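Local coordinates for protein glycine oxidase (Bacillus cereus ATCC 14579, PDB 7CYX) that probably oxidises glycine with oxygen to glyoxylate, hydrogen peroxide and ammonium, using bound FAD, in the thiamine diphosphate pathway, at residues V14-H28 and S341-K355. Residues are numbered along the deposited sequence; the frame is centred on the assembly and turned at random.
Sequences VIGSSVAHFLAERGH and SPISGQYMADLIEGK. With FAD (flavin-adenine dinucleotide), chain C.
The Phe-22 ring has the backbone N of Gln-346 3.5 Å above one face and CD2 of His-21 over the centre of the other; Ser-18 OG lies at its edge. On the first face CB of Gln-346 adds a CH-pi contact. Phe-22 is a knob in a hole of Pro-342, Gly-345, Gln-346 and Ala-349, joining the first helix of the Rossmann-type FAD-binding domain, 14-25, to helix 341-352; the axes cross at -49° and approach to 7.7 Å. Helix 14-25 packs on strand 5-10, helix 341-352 on strand 327-331. The CA atoms of Val-19 and Gly-345 are 4.1 Å apart, with no Gly-345 side chain between. Leu-23 CD2 packs on Ala-349 CB (3.6 Å) and lies over the centre of one face of the His-28 ring. Toward the N-terminal ends, Ser-18 OG, anti to its N (chi1 172°), donates to Ser-341 O from above the carbonyl plane. Ile-15 N gives a weak hydrogen bond to FAD phosphate oxygen O2P. Ala-349 CB covers one face of the Arg-26 guanidinium. Its NH1 and NH2 share Asp-350 OD1 (2.7 and 2.9 Å); NH1 also salt-bridges Glu-353 OE1, from above the carboxylate plane. The other oxygen, Glu-353 OE2, accepts from His-28 NE2 in the ring plane at 2.8 Å.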
ATOM      1  N   VAL A  14     -16.223  -3.978   0.400  1.00 43.12           N
ATOM      2  CA  VAL A  14     -15.684  -4.419  -0.886  1.00 42.10           C
ATOM      3  C   VAL A  14     -16.815  -4.599  -1.907  1.00 48.36           C
ATOM      4  O   VAL A  14     -16.612  -4.290  -3.086  1.00 47.96           O
ATOM      5  CB  VAL A  14     -14.886  -5.733  -0.752  1.00 42.47           C
ATOM      6  CG1 VAL A  14     -15.778  -6.934  -0.477  1.00 39.08           C
ATOM      7  CG2 VAL A  14     -14.031  -6.000  -1.984  1.00 42.84           C
ATOM      8  N   ILE A  15     -17.963  -5.130  -1.445  1.00 46.66           N
ATOM      9  CA  ILE A  15     -19.073  -5.523  -2.280  1.00 47.23           C
ATOM     10  C   ILE A  15     -19.745  -4.266  -2.844  1.00 42.26           C
ATOM     11  O   ILE A  15     -20.042  -4.212  -4.001  1.00 45.89           O
ATOM     12  CB  ILE A  15     -20.083  -6.421  -1.512  1.00 47.96           C
ATOM     13  CG1 ILE A  15     -19.472  -7.746  -1.045  1.00 49.34           C
ATOM     14  CG2 ILE A  15     -21.329  -6.668  -2.349  1.00 42.94           C
ATOM     15  CD1 ILE A  15     -19.051  -8.668  -2.176  1.00 51.70           C
ATOM     16  N   GLY A  16     -20.000  -3.274  -1.992  1.00 42.61           N
ATOM     17  CA  GLY A  16     -20.635  -2.035  -2.411  1.00 39.67           C
ATOM     18  C   GLY A  16     -19.669  -1.185  -3.220  1.00 44.60           C
ATOM     19  O   GLY A  16     -20.049  -0.578  -4.216  1.00 42.39           O
ATOM     20  N   SER A  17     -18.402  -1.154  -2.789  1.00 45.24           N
ATOM     21  CA  SER A  17     -17.372  -0.447  -3.528  1.00 44.20           C
ATOM     22  C   SER A  17     -17.181  -1.120  -4.897  1.00 49.79           C
ATOM     23  O   SER A  17     -17.007  -0.416  -5.894  1.00 52.80           O
ATOM     24  CB  SER A  17     -16.091  -0.347  -2.752  1.00 42.17           C
ATOM     25  OG  SER A  17     -16.279   0.398  -1.545  1.00 41.56           O
ATOM     26  N   SER A  18     -17.261  -2.458  -4.966  1.00 43.80           N
ATOM     27  CA  SER A  18     -17.104  -3.139  -6.264  1.00 46.15           C
ATOM     28  C   SER A  18     -18.241  -2.713  -7.191  1.00 50.04           C
ATOM     29  O   SER A  18     -18.017  -2.339  -8.319  1.00 51.24           O
ATOM     30  CB  SER A  18     -17.051  -4.636  -6.139  1.00 49.04           C
ATOM     31  OG  SER A  18     -17.081  -5.275  -7.411  1.00 44.22           O
ATOM     32  N   VAL A  19     -19.468  -2.740  -6.668  1.00 53.06           N
ATOM     33  CA  VAL A  19     -20.631  -2.306  -7.425  1.00 46.98           C
ATOM     34  C   VAL A  19     -20.412  -0.850  -7.877  1.00 49.88           C
ATOM     35  O   VAL A  19     -20.636  -0.507  -9.025  1.00 49.46           O
ATOM     36  CB  VAL A  19     -21.914  -2.499  -6.586  1.00 43.71           C
ATOM     37  CG1 VAL A  19     -23.135  -1.898  -7.252  1.00 46.19           C
ATOM     38  CG2 VAL A  19     -22.175  -3.975  -6.279  1.00 45.41           C
ATOM     39  N   ALA A  20     -19.958   0.014  -6.963  1.00 51.90           N
ATOM     40  CA  ALA A  20     -19.714   1.410  -7.277  1.00 51.15           C
ATOM     41  C   ALA A  20     -18.750   1.503  -8.469  1.00 51.25           C
ATOM     42  O   ALA A  20     -18.996   2.228  -9.385  1.00 49.95           O
ATOM     43  CB  ALA A  20     -19.179   2.131  -6.064  1.00 50.88           C
ATOM     44  N   HIS A  21     -17.664   0.721  -8.437  1.00 55.40           N
ATOM     45  CA  HIS A  21     -16.633   0.748  -9.471  1.00 51.40           C
ATOM     46  C   HIS A  21     -17.229   0.475 -10.855  1.00 52.93           C
ATOM     47  O   HIS A  21     -17.036   1.262 -11.739  1.00 57.71           O
ATOM     48  CB  HIS A  21     -15.528  -0.270  -9.190  1.00 49.57           C
ATOM     49  CG  HIS A  21     -14.668  -0.561 -10.378  1.00 49.20           C
ATOM     50  ND1 HIS A  21     -13.679   0.301 -10.802  1.00 55.05           N
ATOM     51  CD2 HIS A  21     -14.669  -1.590 -11.253  1.00 47.85           C
ATOM     52  CE1 HIS A  21     -13.092  -0.193 -11.879  1.00 52.40           C
ATOM     53  NE2 HIS A  21     -13.682  -1.357 -12.176  1.00 50.43           N
ATOM     54  N   PHE A  22     -17.899  -0.672 -11.023  1.00 53.43           N
ATOM     55  CA  PHE A  22     -18.375  -1.133 -12.328  1.00 51.59           C
ATOM     56  C   PHE A  22     -19.446  -0.196 -12.903  1.00 59.15           C
ATOM     57  O   PHE A  22     -19.431   0.039 -14.110  1.00 68.40           O
ATOM     58  CB  PHE A  22     -18.880  -2.576 -12.259  1.00 49.11           C
ATOM     59  CG  PHE A  22     -17.775  -3.584 -12.118  1.00 45.63           C
ATOM     60  CD1 PHE A  22     -17.054  -4.009 -13.228  1.00 47.00           C
ATOM     61  CD2 PHE A  22     -17.404  -4.057 -10.867  1.00 44.22           C
ATOM     62  CE1 PHE A  22     -16.017  -4.919 -13.090  1.00 46.77           C
ATOM     63  CE2 PHE A  22     -16.351  -4.952 -10.730  1.00 43.84           C
ATOM     64  CZ  PHE A  22     -15.670  -5.397 -11.841  1.00 44.78           C
ATOM     65  N   LEU A  23     -20.362   0.316 -12.062  1.00 63.49           N
ATOM     66  CA  LEU A  23     -21.452   1.222 -12.504  1.00 55.14           C
ATOM     67  C   LEU A  23     -20.876   2.554 -12.981  1.00 60.02           C
ATOM     68  O   LEU A  23     -21.136   2.968 -14.104  1.00 66.37           O
ATOM     69  CB  LEU A  23     -22.431   1.485 -11.360  1.00 54.98           C
ATOM     70  CG  LEU A  23     -23.443   0.386 -11.034  1.00 53.41           C
ATOM     71  CD1 LEU A  23     -24.313   0.826  -9.864  1.00 57.06           C
ATOM     72  CD2 LEU A  23     -24.310   0.027 -12.231  1.00 53.28           C
ATOM     73  N   ALA A  24     -20.110   3.216 -12.107  1.00 60.43           N
ATOM     74  CA  ALA A  24     -19.494   4.534 -12.394  1.00 60.86           C
ATOM     75  C   ALA A  24     -18.599   4.454 -13.635  1.00 55.66           C
ATOM     76  O   ALA A  24     -18.521   5.384 -14.419  1.00 59.09           O
ATOM     77  CB  ALA A  24     -18.682   5.014 -11.213  1.00 57.42           C
ATOM     78  N   GLU A  25     -17.888   3.343 -13.773  1.00 56.74           N
ATOM     79  CA  GLU A  25     -17.019   3.127 -14.917  1.00 64.39           C
ATOM     80  C   GLU A  25     -17.826   3.244 -16.221  1.00 61.64           C
ATOM     81  O   GLU A  25     -17.312   3.745 -17.204  1.00 67.16           O
ATOM     82  CB  GLU A  25     -16.364   1.751 -14.820  1.00 66.40           C
ATOM     83  CG  GLU A  25     -14.950   1.727 -15.350  1.00 75.61           C
ATOM     84  CD  GLU A  25     -14.279   0.373 -15.213  1.00 81.95           C
ATOM     85  OE1 GLU A  25     -15.001  -0.660 -15.175  1.00 74.45           O
ATOM     86  OE2 GLU A  25     -13.036   0.358 -15.134  1.00 92.75           O
ATOM     87  N   ARG A  26     -19.080   2.769 -16.190  1.00 58.14           N
ATOM     88  CA  ARG A  26     -20.011   2.725 -17.332  1.00 53.34           C
ATOM     89  C   ARG A  26     -20.866   3.999 -17.394  1.00 52.53           C
ATOM     90  O   ARG A  26     -21.876   4.015 -18.084  1.00 51.56           O
ATOM     91  CB  ARG A  26     -20.931   1.497 -17.225  1.00 51.12           C
ATOM     92  CG  ARG A  26     -20.262   0.154 -17.501  1.00 49.80           C
ATOM     93  CD  ARG A  26     -21.174  -1.008 -17.090  1.00 54.27           C
ATOM     94  NE  ARG A  26     -20.501  -2.296 -16.964  1.00 50.40           N
ATOM     95  CZ  ARG A  26     -21.113  -3.480 -16.908  1.00 55.15           C
ATOM     96  NH1 ARG A  26     -22.430  -3.555 -17.020  1.00 53.87           N
ATOM     97  NH2 ARG A  26     -20.407  -4.586 -16.716  1.00 55.40           N
ATOM     98  N   GLY A  27     -20.489   5.045 -16.644  1.00 52.69           N
ATOM     99  CA  GLY A  27     -21.091   6.386 -16.769  1.00 49.91           C
ATOM    100  C   GLY A  27     -22.354   6.618 -15.940  1.00 55.71           C
ATOM    101  O   GLY A  27     -23.074   7.603 -16.194  1.00 56.44           O
ATOM    102  N   HIS A  28     -22.638   5.747 -14.956  1.00 54.08           N
ATOM    103  CA  HIS A  28     -23.793   5.922 -14.054  1.00 54.51           C
ATOM    104  C   HIS A  28     -23.403   6.839 -12.895  1.00 55.09           C
ATOM    105  O   HIS A  28     -22.334   6.673 -12.353  1.00 49.94           O
ATOM    106  CB  HIS A  28     -24.252   4.593 -13.453  1.00 56.64           C
ATOM    107  CG  HIS A  28     -24.804   3.619 -14.429  1.00 57.03           C
ATOM    108  ND1 HIS A  28     -26.154   3.382 -14.537  1.00 56.58           N
ATOM    109  CD2 HIS A  28     -24.195   2.810 -15.318  1.00 60.94           C
ATOM    110  CE1 HIS A  28     -26.356   2.468 -15.456  1.00 61.19           C
ATOM    111  NE2 HIS A  28     -25.172   2.095 -15.950  1.00 56.82           N
ATOM    112  N   SER A 341     -15.955 -10.476  -5.111  1.00 45.90           N
ATOM    113  CA  SER A 341     -16.322  -9.092  -5.231  1.00 44.48           C
ATOM    114  C   SER A 341     -16.362  -8.693  -6.703  1.00 46.72           C
ATOM    115  O   SER A 341     -17.371  -8.124  -7.127  1.00 51.20           O
ATOM    116  CB  SER A 341     -15.485  -8.156  -4.371  1.00 43.88           C
ATOM    117  OG  SER A 341     -14.099  -8.299  -4.589  1.00 40.52           O
ATOM    118  N   PRO A 342     -15.327  -8.995  -7.534  1.00 42.77           N
ATOM    119  CA  PRO A 342     -15.351  -8.634  -8.957  1.00 45.33           C
ATOM    120  C   PRO A 342     -16.562  -9.193  -9.720  1.00 49.80           C
ATOM    121  O   PRO A 342     -17.287  -8.412 -10.332  1.00 49.01           O
ATOM    122  CB  PRO A 342     -14.038  -9.200  -9.517  1.00 43.27           C
ATOM    123  CG  PRO A 342     -13.141  -9.238  -8.306  1.00 42.92           C
ATOM    124  CD  PRO A 342     -14.064  -9.651  -7.174  1.00 44.08           C
ATOM    125  N   ILE A 343     -16.818 -10.512  -9.635  1.00 56.26           N
ATOM    126  CA  ILE A 343     -17.988 -11.090 -10.342  1.00 51.43           C
ATOM    127  C   ILE A 343     -19.288 -10.451  -9.832  1.00 53.00           C
ATOM    128  O   ILE A 343     -20.228 -10.269 -10.614  1.00 53.06           O
ATOM    129  CB  ILE A 343     -18.036 -12.628 -10.271  1.00 53.27           C
ATOM    130  CG1 ILE A 343     -19.093 -13.186 -11.228  1.00 54.14           C
ATOM    131  CG2 ILE A 343     -18.266 -13.122  -8.851  1.00 58.24           C
ATOM    132  CD1 ILE A 343     -19.037 -12.609 -12.631  1.00 53.89           C
ATOM    133  N   SER A 344     -19.337 -10.074  -8.546  1.00 49.53           N
ATOM    134  CA  SER A 344     -20.562  -9.519  -7.949  1.00 52.63           C
ATOM    135  C   SER A 344     -20.867  -8.124  -8.510  1.00 53.42           C
ATOM    136  O   SER A 344     -22.018  -7.796  -8.818  1.00 51.36           O
ATOM    137  CB  SER A 344     -20.471  -9.485  -6.439  1.00 52.65           C
ATOM    138  OG  SER A 344     -20.361 -10.801  -5.920  1.00 55.24           O
ATOM    139  N   GLY A 345     -19.829  -7.288  -8.597  1.00 51.62           N
ATOM    140  CA  GLY A 345     -19.969  -5.942  -9.120  1.00 50.53           C
ATOM    141  C   GLY A 345     -20.345  -5.945 -10.588  1.00 50.99           C
ATOM    142  O   GLY A 345     -21.255  -5.200 -11.018  1.00 49.02           O
ATOM    143  N   GLN A 346     -19.628  -6.774 -11.359  1.00 48.43           N
ATOM    144  CA  GLN A 346     -19.840  -6.889 -12.782  1.00 50.55           C
ATOM    145  C   GLN A 346     -21.301  -7.286 -13.008  1.00 49.95           C
ATOM    146  O   GLN A 346     -22.024  -6.617 -13.760  1.00 52.14           O
ATOM    147  CB  GLN A 346     -18.854  -7.896 -13.377  1.00 56.58           C
ATOM    148  CG  GLN A 346     -18.667  -7.763 -14.881  1.00 61.89           C
ATOM    149  CD  GLN A 346     -17.474  -8.547 -15.363  1.00 62.94           C
ATOM    150  OE1 GLN A 346     -17.460  -9.774 -15.309  1.00 67.49           O
ATOM    151  NE2 GLN A 346     -16.454  -7.840 -15.830  1.00 63.35           N
ATOM    152  N   TYR A 347     -21.741  -8.319 -12.279  1.00 48.35           N
ATOM    153  CA  TYR A 347     -23.071  -8.887 -12.445  1.00 52.20           C
ATOM    154  C   TYR A 347     -24.141  -7.852 -12.113  1.00 49.68           C
ATOM    155  O   TYR A 347     -25.102  -7.672 -12.872  1.00 46.25           O
ATOM    156  CB  TYR A 347     -23.311 -10.092 -11.535  1.00 54.82           C
ATOM    157  CG  TYR A 347     -24.753 -10.532 -11.517  1.00 61.34           C
ATOM    158  CD1 TYR A 347     -25.272 -11.290 -12.551  1.00 62.56           C
ATOM    159  CD2 TYR A 347     -25.620 -10.136 -10.509  1.00 62.24           C
ATOM    160  CE1 TYR A 347     -26.600 -11.682 -12.559  1.00 63.26           C
ATOM    161  CE2 TYR A 347     -26.952 -10.525 -10.497  1.00 62.74           C
ATOM    162  CZ  TYR A 347     -27.443 -11.301 -11.534  1.00 63.49           C
ATOM    163  OH  TYR A 347     -28.741 -11.722 -11.573  1.00 68.54           O
ATOM    164  N   MET A 348     -23.967  -7.192 -10.964  1.00 47.40           N
ATOM    165  CA  MET A 348     -24.946  -6.255 -10.492  1.00 50.77           C
ATOM    166  C   MET A 348     -25.088  -5.125 -11.530  1.00 50.65           C
ATOM    167  O   MET A 348     -26.185  -4.729 -11.872  1.00 54.65           O
ATOM    168  CB  MET A 348     -24.549  -5.708  -9.112  1.00 54.12           C
ATOM    169  CG  MET A 348     -25.665  -5.725  -8.071  1.00 57.35           C
ATOM    170  SD  MET A 348     -26.615  -7.268  -7.847  1.00 50.52           S
ATOM    171  CE  MET A 348     -25.278  -8.447  -7.724  1.00 57.54           C
ATOM    172  N   ALA A 349     -23.971  -4.630 -12.067  1.00 45.13           N
ATOM    173  CA  ALA A 349     -24.045  -3.544 -13.038  1.00 51.05           C
ATOM    174  C   ALA A 349     -24.720  -4.018 -14.340  1.00 50.38           C
ATOM    175  O   ALA A 349     -25.554  -3.292 -14.890  1.00 52.16           O
ATOM    176  CB  ALA A 349     -22.678  -2.963 -13.290  1.00 54.01           C
ATOM    177  N   ASP A 350     -24.396  -5.237 -14.796  1.00 48.07           N
ATOM    178  CA  ASP A 350     -25.063  -5.853 -15.954  1.00 54.30           C
ATOM    179  C   ASP A 350     -26.579  -5.885 -15.712  1.00 60.01           C
ATOM    180  O   ASP A 350     -27.358  -5.449 -16.568  1.00 68.31           O
ATOM    181  CB  ASP A 350     -24.519  -7.255 -16.244  1.00 54.87           C
ATOM    182  CG  ASP A 350     -23.228  -7.317 -17.046  1.00 56.81           C
ATOM    183  OD1 ASP A 350     -22.705  -6.242 -17.448  1.00 59.13           O
ATOM    184  OD2 ASP A 350     -22.757  -8.452 -17.276  1.00 57.44           O
ATOM    185  N   LEU A 351     -26.980  -6.355 -14.525  1.00 53.08           N
ATOM    186  CA  LEU A 351     -28.377  -6.482 -14.156  1.00 56.49           C
ATOM    187  C   LEU A 351     -29.056  -5.110 -14.060  1.00 52.94           C
ATOM    188  O   LEU A 351     -30.236  -4.951 -14.393  1.00 54.20           O
ATOM    189  CB  LEU A 351     -28.469  -7.200 -12.806  1.00 60.17           C
ATOM    190  CG  LEU A 351     -29.863  -7.241 -12.186  1.00 59.48           C
ATOM    191  CD1 LEU A 351     -30.827  -7.974 -13.111  1.00 63.40           C
ATOM    192  CD2 LEU A 351     -29.817  -7.906 -10.813  1.00 62.20           C
ATOM    193  N   ILE A 352     -28.343  -4.128 -13.521  1.00 49.95           N
ATOM    194  CA  ILE A 352     -28.912  -2.800 -13.396  1.00 52.77           C
ATOM    195  C   ILE A 352     -29.134  -2.203 -14.796  1.00 54.72           C
ATOM    196  O   ILE A 352     -30.067  -1.453 -14.977  1.00 54.77           O
ATOM    197  CB  ILE A 352     -28.024  -1.914 -12.496  1.00 50.18           C
ATOM    198  CG1 ILE A 352     -28.163  -2.344 -11.030  1.00 51.23           C
ATOM    199  CG2 ILE A 352     -28.337  -0.435 -12.702  1.00 43.53           C
ATOM    200  CD1 ILE A 352     -27.152  -1.735 -10.074  1.00 48.59           C
ATOM    201  N   GLU A 353     -28.261  -2.541 -15.761  1.00 57.93           N
ATOM    202  CA  GLU A 353     -28.310  -2.025 -17.152  1.00 61.72           C
ATOM    203  C   GLU A 353     -29.166  -2.925 -18.067  1.00 66.21           C
ATOM    204  O   GLU A 353     -29.090  -2.811 -19.282  1.00 70.45           O
ATOM    205  CB  GLU A 353     -26.907  -1.984 -17.771  1.00 59.72           C
ATOM    206  CG  GLU A 353     -26.022  -0.857 -17.275  1.00 60.83           C
ATOM    207  CD  GLU A 353     -24.729  -0.674 -18.057  1.00 62.51           C
ATOM    208  OE1 GLU A 353     -24.256  -1.658 -18.685  1.00 58.05           O
ATOM    209  OE2 GLU A 353     -24.186   0.454 -18.035  1.00 64.31           O
ATOM    210  N   GLY A 354     -29.914  -3.873 -17.497  1.00 62.87           N
ATOM    211  CA  GLY A 354     -30.752  -4.774 -18.267  1.00 59.70           C
ATOM    212  C   GLY A 354     -29.969  -5.741 -19.146  1.00 57.15           C
ATOM    213  O   GLY A 354     -30.571  -6.442 -19.952  1.00 64.51           O
ATOM    214  N   LYS A 355     -28.642  -5.817 -18.987  1.00 57.52           N
ATOM    215  CA  LYS A 355     -27.802  -6.642 -19.878  1.00 60.83           C
ATOM    216  C   LYS A 355     -27.819  -8.113 -19.446  1.00 64.54           C
ATOM    217  O   LYS A 355     -27.350  -8.972 -20.203  1.00 69.14           O
ATOM    218  CB  LYS A 355     -26.357  -6.126 -19.936  1.00 61.45           C
ATOM    219  CG  LYS A 355     -26.178  -4.781 -20.632  1.00 60.63           C
ATOM    220  CD  LYS A 355     -24.736  -4.340 -20.787  1.00 61.02           C
ATOM    221  CE  LYS A 355     -24.621  -2.976 -21.448  1.00 63.14           C
ATOM    222  NZ  LYS A 355     -23.205  -2.547 -21.592  1.00 65.21           N
TER
HETATM  223  PA  FAD C 401     -18.600  -5.250   4.873  1.00 38.69           P
HETATM  224  O1A FAD C 401     -17.181  -5.101   4.489  1.00 37.72           O
HETATM  225  O2A FAD C 401     -18.888  -5.507   6.325  1.00 42.97           O
HETATM  226  O5B FAD C 401     -19.348  -3.984   4.313  1.00 38.33           O
HETATM  227  C5B FAD C 401     -20.601  -3.645   4.808  1.00 42.63           C
HETATM  228  C4B FAD C 401     -20.538  -2.153   4.992  1.00 42.95           C
HETATM  229  O4B FAD C 401     -21.864  -1.662   5.031  1.00 45.62           O
HETATM  230  C3B FAD C 401     -19.893  -1.758   6.302  1.00 46.89           C
HETATM  231  O3B FAD C 401     -18.783  -0.889   5.986  1.00 45.60           O
HETATM  232  C2B FAD C 401     -20.967  -1.015   7.091  1.00 45.88           C
HETATM  233  O2B FAD C 401     -20.451   0.189   7.675  1.00 47.47           O
HETATM  234  C1B FAD C 401     -21.933  -0.624   6.014  1.00 46.85           C
HETATM  235  N9A FAD C 401     -23.325  -0.469   6.428  1.00 50.27           N
HETATM  236  C8A FAD C 401     -24.077  -1.419   7.018  1.00 53.45           C
HETATM  237  N7A FAD C 401     -25.320  -0.953   7.247  1.00 54.37           N
HETATM  238  C5A FAD C 401     -25.374   0.293   6.750  1.00 47.91           C
HETATM  239  C6A FAD C 401     -26.408   1.321   6.668  1.00 46.60           C
HETATM  240  N6A FAD C 401     -27.622   1.037   7.186  1.00 43.45           N
HETATM  241  N1A FAD C 401     -26.079   2.520   6.119  1.00 43.45           N
HETATM  242  C2A FAD C 401     -24.844   2.745   5.653  1.00 46.03           C
HETATM  243  N3A FAD C 401     -23.839   1.840   5.699  1.00 44.72           N
HETATM  244  C4A FAD C 401     -24.057   0.615   6.216  1.00 47.78           C
HETATM  245  N1  FAD C 401     -13.157 -13.503   2.111  1.00 47.62           N
HETATM  246  C2  FAD C 401     -12.401 -14.059   1.111  1.00 50.23           C
HETATM  247  O2  FAD C 401     -12.896 -13.995  -0.039  1.00 50.48           O
HETATM  248  N3  FAD C 401     -11.194 -14.634   1.339  1.00 44.83           N
HETATM  249  C4  FAD C 401     -10.666 -14.637   2.582  1.00 48.53           C
HETATM  250  O4  FAD C 401      -9.531 -15.116   2.846  1.00 49.30           O
HETATM  251  C4X FAD C 401     -11.459 -14.071   3.702  1.00 44.04           C
HETATM  252  N5  FAD C 401     -11.013 -14.086   4.964  1.00 44.38           N
HETATM  253  C5X FAD C 401     -11.741 -13.542   5.960  1.00 45.99           C
HETATM  254  C6  FAD C 401     -11.234 -13.547   7.248  1.00 45.49           C
HETATM  255  C7  FAD C 401     -11.972 -13.004   8.285  1.00 42.93           C
HETATM  256  C7M FAD C 401     -11.430 -13.022   9.703  1.00 45.57           C
HETATM  257  C8  FAD C 401     -13.274 -12.399   8.025  1.00 39.81           C
HETATM  258  C8M FAD C 401     -14.096 -11.777   9.145  1.00 42.23           C
HETATM  259  C9  FAD C 401     -13.763 -12.390   6.759  1.00 43.06           C
HETATM  260  C9A FAD C 401     -13.061 -12.931   5.706  1.00 42.03           C
HETATM  261  N10 FAD C 401     -13.562 -12.891   4.397  1.00 44.20           N
HETATM  262  C10 FAD C 401     -12.769 -13.482   3.387  1.00 45.03           C
HETATM  263  C1' FAD C 401     -14.903 -12.400   4.053  1.00 43.11           C
HETATM  264  C2' FAD C 401     -15.065 -10.985   3.595  1.00 44.31           C
HETATM  265  O2' FAD C 401     -14.528 -10.130   4.617  1.00 44.03           O
HETATM  266  C3' FAD C 401     -16.553 -10.734   3.420  1.00 45.36           C
HETATM  267  O3' FAD C 401     -17.243 -11.869   2.819  1.00 41.84           O
HETATM  268  C4' FAD C 401     -16.700  -9.394   2.688  1.00 44.83           C
HETATM  269  O4' FAD C 401     -15.877  -8.394   3.313  1.00 44.84           O
HETATM  270  C5' FAD C 401     -18.104  -8.854   2.740  1.00 43.18           C
HETATM  271  O5' FAD C 401     -18.055  -7.528   2.247  1.00 45.66           O
HETATM  272  P   FAD C 401     -19.324  -6.581   2.422  1.00 43.19           P
HETATM  273  O1P FAD C 401     -20.574  -7.325   2.123  1.00 46.21           O
HETATM  274  O2P FAD C 401     -19.001  -5.287   1.724  1.00 44.16           O
HETATM  275  O3P FAD C 401     -19.297  -6.458   4.041  1.00 43.56           O